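Local structure of putative antidote protein of plasmid maintenance system (Nostoc punctiforme, 3CEC) at residues A[32-37]-A[46-51]; A[56-61]-A[79-84]; A[64-69]-A[75-80]. The protein probably binds DNA as a helix-turn-helix antitoxin, keeping in check the toxin of a plasmid maintenance system. All coordinates share one frame; numbering follows the deposited sequence. Where two conformers were deposited one is given.

Contact 1 of 3, residues A[32-37]-A[46-51]; sequences INTANF and QTIQEV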
loop_
_atom_site.group_PDB
_atom_site.type_symbol
_atom_site.label_atom_id
_atom_site.label_comp_id
_atom_site.label_asym_id
_atom_site.label_seq_id
_atom_site.Cartn_x
_atom_site.Cartn_y
_atom_site.Cartn_z
ATOM N N ILE A 32 1.306 0.690 -18.608
ATOM C CA ILE A 32 -0.098 1.099 -18.518
ATOM C C ILE A 32 -0.244 2.140 -17.405
ATOM O O ILE A 32 0.645 2.340 -16.548
ATOM C CB ILE A 32 -1.094 -0.042 -18.344
ATOM C CG1 ILE A 32 -0.961 -0.726 -16.988
ATOM C CG2 ILE A 32 -0.930 -1.127 -19.499
ATOM C CD1 ILE A 32 -2.097 -1.700 -16.634
ATOM N N ASN A 33 -1.353 2.854 -17.455
ATOM C CA ASN A 33 -1.541 3.905 -16.489
ATOM C C ASN A 33 -2.514 3.497 -15.398
ATOM O O ASN A 33 -3.100 2.418 -15.442
ATOM C CB ASN A 33 -1.930 5.251 -17.138
ATOM C CG ASN A 33 -3.261 5.186 -17.881
ATOM O OD1 ASN A 33 -4.167 4.479 -17.480
ATOM N ND2 ASN A 33 -3.420 6.020 -18.908
ATOM N N THR A 34 -2.691 4.429 -14.441
ATOM C CA THR A 34 -3.504 4.117 -13.254
ATOM C C THR A 34 -4.946 3.926 -13.672
ATOM O O THR A 34 -5.665 3.061 -13.154
ATOM C CB THR A 34 -3.412 5.160 -12.136
ATOM O OG1 THR A 34 -3.753 6.461 -12.678
ATOM C CG2 THR A 34 -1.988 5.279 -11.588
ATOM N N ALA A 35 -5.411 4.719 -14.631
ATOM C CA ALA A 35 -6.828 4.591 -15.098
ATOM C C ALA A 35 -7.111 3.246 -15.758
ATOM O O ALA A 35 -8.159 2.630 -15.517
ATOM C CB ALA A 35 -7.167 5.790 -16.035
ATOM N N ASN A 36 -6.134 2.760 -16.524
ATOM C CA ASN A 36 -6.217 1.485 -17.227
ATOM C C ASN A 36 -6.286 0.384 -16.164
ATOM O O ASN A 36 -7.082 -0.558 -16.222
ATOM C CB ASN A 36 -4.959 1.161 -18.048
ATOM C CG ASN A 36 -4.630 2.173 -19.151
ATOM O OD1 ASN A 36 -3.427 2.369 -19.517
ATOM N ND2 ASN A 36 -5.675 2.749 -19.735
ATOM N N PHE A 37 -5.476 0.536 -15.127
ATOM C CA PHE A 37 -5.388 -0.539 -14.131
ATOM C C PHE A 37 -6.639 -0.512 -13.263
ATOM O O PHE A 37 -7.192 -1.570 -12.896
ATOM C CB PHE A 37 -4.160 -0.347 -13.257
ATOM C CG PHE A 37 -3.846 -1.533 -12.387
ATOM C CD1 PHE A 37 -3.702 -2.791 -12.935
ATOM C CD2 PHE A 37 -3.519 -1.343 -11.048
ATOM C CE1 PHE A 37 -3.397 -3.873 -12.121
ATOM C CE2 PHE A 37 -3.175 -2.421 -10.264
ATOM C CZ PHE A 37 -3.102 -3.646 -10.771
ATOM N N GLN A 46 -8.975 7.262 -8.896
ATOM C CA GLN A 46 -8.631 7.957 -7.673
ATOM C C GLN A 46 -8.169 6.969 -6.617
ATOM O O GLN A 46 -7.128 7.130 -6.001
ATOM C CB GLN A 46 -9.829 8.763 -7.176
ATOM C CG GLN A 46 -9.532 9.582 -5.968
ATOM C CD GLN A 46 -8.654 10.755 -6.290
ATOM O OE1 GLN A 46 -8.632 11.235 -7.437
ATOM N NE2 GLN A 46 -7.919 11.240 -5.283
ATOM N N THR A 47 -8.937 5.901 -6.463
ATOM C CA THR A 47 -8.670 4.900 -5.422
ATOM C C THR A 47 -7.275 4.297 -5.665
ATOM O O THR A 47 -6.441 4.210 -4.756
ATOM C CB THR A 47 -9.746 3.817 -5.385
ATOM O OG1 THR A 47 -10.947 4.372 -4.866
ATOM C CG2 THR A 47 -9.255 2.609 -4.530
ATOM N N ILE A 48 -6.961 3.982 -6.914
ATOM C CA ILE A 48 -5.658 3.389 -7.242
ATOM C C ILE A 48 -4.562 4.408 -7.015
ATOM O O ILE A 48 -3.502 4.111 -6.492
ATOM C CB ILE A 48 -5.619 2.821 -8.699
ATOM C CG1 ILE A 48 -6.455 1.563 -8.716
ATOM C CG2 ILE A 48 -4.181 2.476 -9.172
ATOM C CD1 ILE A 48 -6.025 0.499 -7.701
ATOM N N GLN A 49 -4.827 5.648 -7.396
ATOM C CA GLN A 49 -3.790 6.649 -7.265
ATOM C C GLN A 49 -3.493 6.914 -5.787
ATOM O O GLN A 49 -2.329 7.181 -5.417
ATOM C CB GLN A 49 -4.168 7.938 -7.997
ATOM C CG GLN A 49 -2.977 8.810 -8.295
ATOM C CD GLN A 49 -1.964 8.132 -9.191
ATOM O OE1 GLN A 49 -2.279 7.761 -10.326
ATOM N NE2 GLN A 49 -0.731 7.982 -8.697
ATOM N N GLU A 50 -4.535 6.830 -4.947
ATOM C CA GLU A 50 -4.361 7.044 -3.497
ATOM C C GLU A 50 -3.529 5.942 -2.892
ATOM O O GLU A 50 -2.748 6.188 -1.982
ATOM C CB GLU A 50 -5.679 7.245 -2.770
ATOM C CG GLU A 50 -6.327 8.558 -3.196
ATOM C CD GLU A 50 -7.790 8.670 -2.742
ATOM O OE1 GLU A 50 -8.399 7.642 -2.366
ATOM O OE2 GLU A 50 -8.345 9.802 -2.813
ATOM N N VAL A 51 -3.711 4.718 -3.398
ATOM C CA VAL A 51 -2.891 3.581 -2.897
ATOM C C VAL A 51 -1.445 3.800 -3.315
ATOM O O VAL A 51 -0.499 3.700 -2.527
ATOM C CB VAL A 51 -3.420 2.244 -3.398
ATOM C CG1 VAL A 51 -2.463 1.081 -2.995
ATOM C CG2 VAL A 51 -4.824 1.939 -2.835
#

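Contact 2 of 3, residues A[56-61]-A[79-84]; sequences RSITVD and NLQQKV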
loop_
_atom_site.group_PDB
_atom_site.type_symbol
_atom_site.label_atom_id
_atom_site.label_comp_id
_atom_site.label_asym_id
_atom_site.label_seq_id
_atom_site.Cartn_x
_atom_site.Cartn_y
_atom_site.Cartn_z
ATOM N N ARG A 56 -3.824 5.820 0.963
ATOM C CA ARG A 56 -4.894 4.904 1.212
ATOM C C ARG A 56 -4.290 3.517 1.398
ATOM O O ARG A 56 -3.407 3.100 0.656
ATOM C CB ARG A 56 -5.862 4.905 0.005
ATOM C CG ARG A 56 -6.960 3.908 0.048
ATOM C CD ARG A 56 -7.880 4.040 -1.155
ATOM N NE ARG A 56 -8.571 5.327 -1.162
ATOM C CZ ARG A 56 -9.579 5.641 -0.341
ATOM N NH1 ARG A 56 -10.028 4.760 0.549
ATOM N NH2 ARG A 56 -10.146 6.844 -0.406
ATOM N N SER A 57 -4.792 2.817 2.394
ATOM C CA SER A 57 -4.368 1.438 2.631
ATOM C C SER A 57 -5.072 0.469 1.710
ATOM O O SER A 57 -6.244 0.673 1.326
ATOM C CB SER A 57 -4.682 1.006 4.066
ATOM O OG SER A 57 -3.940 1.810 4.938
ATOM N N ILE A 58 -4.391 -0.643 1.475
ATOM C CA ILE A 58 -5.028 -1.810 0.819
ATOM C C ILE A 58 -6.110 -2.372 1.739
ATOM O O ILE A 58 -5.826 -2.768 2.875
ATOM C CB ILE A 58 -3.976 -2.978 0.614
ATOM C CG1 ILE A 58 -2.814 -2.563 -0.309
ATOM C CG2 ILE A 58 -4.653 -4.261 0.126
ATOM C CD1 ILE A 58 -3.212 -2.267 -1.632
ATOM N N THR A 59 -7.333 -2.437 1.238
ATOM C CA THR A 59 -8.377 -3.139 1.929
ATOM C C THR A 59 -8.422 -4.621 1.466
ATOM O O THR A 59 -7.796 -5.005 0.482
ATOM C CB THR A 59 -9.742 -2.529 1.558
ATOM O OG1 THR A 59 -9.888 -2.608 0.145
ATOM C CG2 THR A 59 -9.871 -1.063 2.067
ATOM N N VAL A 60 -9.189 -5.471 2.166
ATOM C CA VAL A 60 -9.323 -6.846 1.717
ATOM C C VAL A 60 -9.885 -6.867 0.314
ATOM O O VAL A 60 -9.410 -7.568 -0.574
ATOM C CB VAL A 60 -10.178 -7.718 2.651
ATOM C CG1 VAL A 60 -10.363 -9.139 2.104
ATOM C CG2 VAL A 60 -9.530 -7.668 4.091
ATOM N N ASP A 61 -10.895 -6.028 0.076
ATOM C CA ASP A 61 -11.491 -5.918 -1.281
ATOM C C ASP A 61 -10.422 -5.600 -2.369
ATOM O O ASP A 61 -10.349 -6.235 -3.440
ATOM C CB ASP A 61 -12.648 -4.861 -1.297
ATOM C CG ASP A 61 -13.114 -4.539 -2.708
ATOM O OD1 ASP A 61 -12.530 -3.646 -3.325
ATOM O OD2 ASP A 61 -14.106 -5.200 -3.139
ATOM N N ASN A 79 -0.124 -8.715 3.212
ATOM C CA ASN A 79 1.153 -8.832 3.982
ATOM C C ASN A 79 1.940 -7.553 3.823
ATOM O O ASN A 79 2.484 -7.014 4.791
ATOM C CB ASN A 79 1.940 -10.053 3.574
ATOM C CG ASN A 79 1.324 -11.371 4.098
ATOM O OD1 ASN A 79 0.486 -11.358 5.004
ATOM N ND2 ASN A 79 1.755 -12.524 3.527
ATOM N N LEU A 80 2.021 -7.056 2.602
ATOM C CA LEU A 80 2.667 -5.749 2.322
ATOM C C LEU A 80 2.078 -4.641 3.204
ATOM O O LEU A 80 2.788 -3.926 3.890
ATOM C CB LEU A 80 2.653 -5.336 0.846
ATOM C CG LEU A 80 3.531 -6.128 -0.056
ATOM C CD1 LEU A 80 3.214 -5.735 -1.492
ATOM C CD2 LEU A 80 5.044 -5.895 0.272
ATOM N N GLN A 81 0.771 -4.573 3.244
ATOM C CA GLN A 81 0.085 -3.533 3.962
ATOM C C GLN A 81 0.306 -3.732 5.475
ATOM O O GLN A 81 0.504 -2.756 6.174
ATOM C CB GLN A 81 -1.421 -3.521 3.652
ATOM C CG GLN A 81 -2.110 -2.367 4.331
ATOM C CD GLN A 81 -1.669 -1.045 3.767
ATOM O OE1 GLN A 81 -1.776 -0.787 2.561
ATOM N NE2 GLN A 81 -1.137 -0.179 4.635
ATOM N N GLN A 82 0.220 -4.967 5.978
ATOM C CA GLN A 82 0.382 -5.205 7.412
ATOM C C GLN A 82 1.748 -4.755 7.859
ATOM O O GLN A 82 1.896 -4.152 8.929
ATOM C CB GLN A 82 0.184 -6.673 7.734
ATOM C CG GLN A 82 0.275 -7.018 9.232
ATOM N N LYS A 83 2.740 -5.007 7.027
ATOM C CA LYS A 83 4.148 -4.627 7.384
ATOM C C LYS A 83 4.300 -3.137 7.483
ATOM O O LYS A 83 4.977 -2.610 8.389
ATOM C CB LYS A 83 5.158 -5.198 6.387
ATOM C CG LYS A 83 5.411 -6.638 6.666
ATOM C CD LYS A 83 6.313 -7.241 5.632
ATOM C CE LYS A 83 6.805 -8.596 6.060
ATOM N NZ LYS A 83 7.444 -8.500 7.403
ATOM N N VAL A 84 3.657 -2.436 6.574
ATOM C CA VAL A 84 3.598 -0.976 6.615
ATOM C C VAL A 84 2.909 -0.470 7.879
ATOM O O VAL A 84 3.394 0.464 8.557
ATOM C CB VAL A 84 2.872 -0.379 5.370
ATOM C CG1 VAL A 84 2.610 1.136 5.553
ATOM C CG2 VAL A 84 3.737 -0.625 4.163
#

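Contact 3 of 3, residues A[64-69]-A[75-80]; sequences IRLGKA and RLWLNL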
loop_
_atom_site.group_PDB
_atom_site.type_symbol
_atom_site.label_atom_id
_atom_site.label_comp_id
_atom_site.label_asym_id
_atom_site.label_seq_id
_atom_site.Cartn_x
_atom_site.Cartn_y
_atom_site.Cartn_z
ATOM N N ILE A 64 -8.093 -8.568 -2.890
ATOM C CA ILE A 64 -8.753 -9.592 -3.701
ATOM C C ILE A 64 -8.707 -9.269 -5.160
ATOM O O ILE A 64 -8.390 -10.057 -6.032
ATOM C CB ILE A 64 -10.181 -9.879 -3.211
ATOM C CG1 ILE A 64 -10.158 -10.527 -1.856
ATOM C CG2 ILE A 64 -10.949 -10.694 -4.321
ATOM C CD1 ILE A 64 -9.863 -12.018 -1.936
ATOM N N ARG A 65 -8.967 -7.997 -5.479
ATOM C CA ARG A 65 -8.950 -7.574 -6.878
ATOM C C ARG A 65 -7.538 -7.661 -7.492
ATOM O O ARG A 65 -7.375 -8.152 -8.590
ATOM C CB ARG A 65 -9.504 -6.165 -7.012
ATOM C CG ARG A 65 -10.980 -5.994 -6.595
ATOM C CD ARG A 65 -11.401 -4.499 -6.597
ATOM N NE ARG A 65 -12.691 -4.337 -5.933
ATOM C CZ ARG A 65 -13.839 -4.469 -6.559
ATOM N NH1 ARG A 65 -13.887 -4.640 -7.886
ATOM N NH2 ARG A 65 -14.954 -4.389 -5.858
ATOM N N LEU A 66 -6.560 -7.219 -6.713
ATOM C CA LEU A 66 -5.156 -7.296 -7.123
ATOM C C LEU A 66 -4.775 -8.716 -7.363
ATOM O O LEU A 66 -4.168 -9.054 -8.402
ATOM C CB LEU A 66 -4.230 -6.623 -6.115
ATOM C CG LEU A 66 -4.321 -5.069 -6.081
ATOM C CD1 LEU A 66 -3.702 -4.541 -4.747
ATOM C CD2 LEU A 66 -3.657 -4.448 -7.286
ATOM N N GLY A 67 -5.165 -9.551 -6.446
ATOM C CA GLY A 67 -4.834 -10.975 -6.449
ATOM C C GLY A 67 -5.380 -11.609 -7.730
ATOM O O GLY A 67 -4.689 -12.421 -8.391
ATOM N N LYS A 68 -6.628 -11.295 -8.071
ATOM C CA LYS A 68 -7.270 -11.897 -9.268
ATOM C C LYS A 68 -6.670 -11.338 -10.534
ATOM O O LYS A 68 -6.349 -12.097 -11.505
ATOM C CB LYS A 68 -8.762 -11.702 -9.238
ATOM C CG LYS A 68 -9.456 -12.527 -8.164
ATOM C CD LYS A 68 -10.934 -12.519 -8.423
ATOM C CE LYS A 68 -11.722 -13.210 -7.316
ATOM N NZ LYS A 68 -11.420 -14.676 -7.158
ATOM N N ALA A 69 -6.514 -10.027 -10.600
ATOM C CA ALA A 69 -6.033 -9.375 -11.827
ATOM C C ALA A 69 -4.621 -9.776 -12.169
ATOM O O ALA A 69 -4.290 -9.917 -13.350
ATOM C CB ALA A 69 -6.163 -7.853 -11.759
ATOM N N ARG A 75 -3.000 -12.420 -0.365
ATOM C CA ARG A 75 -2.211 -12.397 0.846
ATOM C C ARG A 75 -0.955 -11.592 0.689
ATOM O O ARG A 75 -0.553 -10.886 1.623
ATOM C CB ARG A 75 -1.882 -13.825 1.276
ATOM C CG ARG A 75 -3.059 -14.555 1.885
ATOM C CD ARG A 75 -2.599 -15.736 2.749
ATOM N NE ARG A 75 -3.694 -16.350 3.483
ATOM C CZ ARG A 75 -3.818 -16.296 4.805
ATOM N NH1 ARG A 75 -2.890 -15.716 5.554
ATOM N NH2 ARG A 75 -4.842 -16.882 5.394
ATOM N N LEU A 76 -0.347 -11.714 -0.480
ATOM C CA LEU A 76 0.898 -10.952 -0.804
ATOM C C LEU A 76 0.679 -9.456 -0.485
ATOM O O LEU A 76 1.419 -8.771 0.231
ATOM C CB LEU A 76 1.276 -11.127 -2.260
ATOM C CG LEU A 76 2.544 -10.438 -2.708
ATOM C CD1 LEU A 76 3.111 -11.260 -3.923
ATOM C CD2 LEU A 76 2.293 -8.960 -3.086
ATOM N N TRP A 77 -0.478 -9.004 -0.905
ATOM C CA TRP A 77 -0.863 -7.584 -0.824
ATOM C C TRP A 77 -1.190 -7.158 0.630
ATOM O O TRP A 77 -0.835 -6.053 1.054
ATOM C CB TRP A 77 -2.038 -7.287 -1.784
ATOM C CG TRP A 77 -1.582 -7.490 -3.160
ATOM C CD1 TRP A 77 -1.810 -8.584 -3.984
ATOM C CD2 TRP A 77 -0.663 -6.647 -3.887
ATOM N NE1 TRP A 77 -1.143 -8.441 -5.169
ATOM C CE2 TRP A 77 -0.429 -7.272 -5.148
ATOM C CE3 TRP A 77 -0.025 -5.444 -3.596
ATOM C CZ2 TRP A 77 0.419 -6.719 -6.079
ATOM C CZ3 TRP A 77 0.772 -4.889 -4.530
ATOM C CH2 TRP A 77 1.000 -5.529 -5.749
ATOM N N LEU A 78 -1.966 -8.021 1.308
ATOM C CA LEU A 78 -2.306 -7.793 2.708
ATOM C C LEU A 78 -1.045 -7.825 3.562
ATOM O O LEU A 78 -0.921 -7.038 4.488
ATOM C CB LEU A 78 -3.354 -8.781 3.161
ATOM C CG LEU A 78 -4.730 -8.592 2.484
ATOM C CD1 LEU A 78 -5.600 -9.838 2.814
ATOM C CD2 LEU A 78 -5.425 -7.303 2.945
ATOM N N ASN A 79 -0.124 -8.715 3.212
ATOM C CA ASN A 79 1.153 -8.832 3.982
ATOM C C ASN A 79 1.940 -7.553 3.823
ATOM O O ASN A 79 2.484 -7.014 4.791
ATOM C CB ASN A 79 1.940 -10.053 3.574
ATOM C CG ASN A 79 1.324 -11.371 4.098
ATOM O OD1 ASN A 79 0.486 -11.358 5.004
ATOM N ND2 ASN A 79 1.755 -12.524 3.527
ATOM N N LEU A 80 2.021 -7.056 2.602
ATOM C CA LEU A 80 2.667 -5.749 2.322
ATOM C C LEU A 80 2.078 -4.641 3.204
ATOM O O LEU A 80 2.788 -3.926 3.890
ATOM C CB LEU A 80 2.653 -5.336 0.846
ATOM C CG LEU A 80 3.531 -6.128 -0.056
ATOM C CD1 LEU A 80 3.214 -5.735 -1.492
ATOM C CD2 LEU A 80 5.044 -5.895 0.272
#

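Contact 1 of 3, residues A[32-37]-A[46-51]
Thr34 and Phe37, at the start of helix 34-41, face Ile48 and Gln49 of helix 45-52, and these are the two consecutive helices of a helix-turn-helix. Going along the chain, Asn33 is the N-cap and makes a capping box with Asn36. Its backbone N gives an almost straight bond to Asn36 OD1 (3.0 Å, 178°), coming in from above the carbonyl plane; the return bond from Asn36 N to Asn33 OD1 is less securely placed. Thr34 comes next and does most of the touching. Its OG1 sits between the backbone N and the carbonyl carbon (chi1 55°), which leaves CG2 beside the backbone N. Thr34 CB lies 4.1 Å from Ile48 CG2. The side chains of Thr34 and Gln49 cross at about a right angle, which brings Gln49 OE1 towards Thr34 CG2 in one of the two deposited conformers of the glutamine; its NE2 hydrogen-bonds to Asn53 OD1. The hydroxyl OG1 of Thr34 bonds to Asn45 OD1 at the start of helix 45-52. One turn on, Phe37 presents a ring edge to the same Ile48 methyl, CD2 to CG2 at 4.3 Å; the ring also packs on Ile23 and Leu27 of helix 19-30 and on Leu66. The chemistry is thus layered: Ile48 and Phe37 meet in a buried apolar contact, whereas Gln49 makes the less certain one on the partly exposed side.

Contact 2 of 3, residues A[56-61]-A[79-84]
Gln81 reaches from helix 74-101 with its amide against the backbone at Ser57 and Ile58, the loop that leads into helix 60-70. Its CG is anti to the backbone N (chi1 -176°) and the chain then bends at chi2, bringing OE1 to the backbone N of Ile58. That hydrogen bond is short and nearly straight (2.8 Å, 169°), but the donor stands well above the carbonyl plane of the amide, not in it. The other end of the amide is also held, since NE2 bonds to Asp85 OD1 one turn further along the same helix; gripped at both ends, the buried group can hardly flip. Ser57 lies alongside it, with CB 3.7 Å from Gln81 CD. Ile58 crosses the glutamine obliquely: Ile58 CB is 4.0 Å from Gln81 CB, and Ile58 CG1 passes 3.5 Å from Gln81 OE1. Beyond that, Ile58 carries on into the core against Val51, Ala63 and Leu66. Thr59, just after it, N-caps helix 60-70 through OG1 to the N of Ile62. Through its side-chain-to-backbone bond the buried Gln81 ties the extended loop between helix 45-52 and helix 60-70 to the last helix of this all-helical helix-turn-helix domain.

Contact 3 of 3, residues A[64-69]-A[75-80]
Leu66 lies across one face of the Trp77 indole, joining helix 60-70 to helix 74-101 in the core of the helix-turn-helix domain. The touch is a CH-pi contact: Leu66 CB stands 3.8 Å from the centroid of the five-membered ring, only 13° off its normal. Further along the same face, Leu66 CD1 sits 3.8 Å from Trp77 CD2, near CE3 as well and offset towards the rim. The two side chains cross at about a right angle, so the leucine spans the indole instead of running along it. The other face is covered by Leu76 CD2, 3.7 Å above the plane and over the ring centre, so a leucine from each helix clamps the flat group. The first torsion (chi1 -65°, CG anti to the carbonyl carbon) directs the indole between the helices, and chi2 near 101° turns its plane. At the polar edge, Trp77 NE1 hydrogen-bonds to Asn72 OD1, in the turn between the two helices. An alanine in place of Trp77 is likely to open a gap between Leu66 and Leu76 and to leave Asn72 OD1 without its indole partner. Outward from this shell, Val22, Ile23 and Ile26 of helix 19-30 also pack on the indole, and Leu66 leans on Phe37 and Leu41. Next door to Leu66, the backbone N of Gly67 comes to 4.3 Å from Trp77 CD1.

How the contacts relate
Both segments of contact 1 come earlier in the chain than those of contacts 2 and 3, which share Asn79 and Leu80 of helix 74-101. The centre of contact 1 lies about 16 Å from that of contact 2 and about 15 Å from that of contact 3. Contacts 2 and 3 are closer, their centres about 9 Å apart. Contact 1 ties the helix-turn-helix pair together, while the others fasten helix 60-70 and its leading loop to the long last helix. They meet through apolar side chains: Val51 on Ile58, Ile58 on Leu66, Leu66 on Phe37. The Glu50-Arg56 salt bridge adds a polar link. The three contacts thus join one apolar core, consistent with a DNA-binding domain.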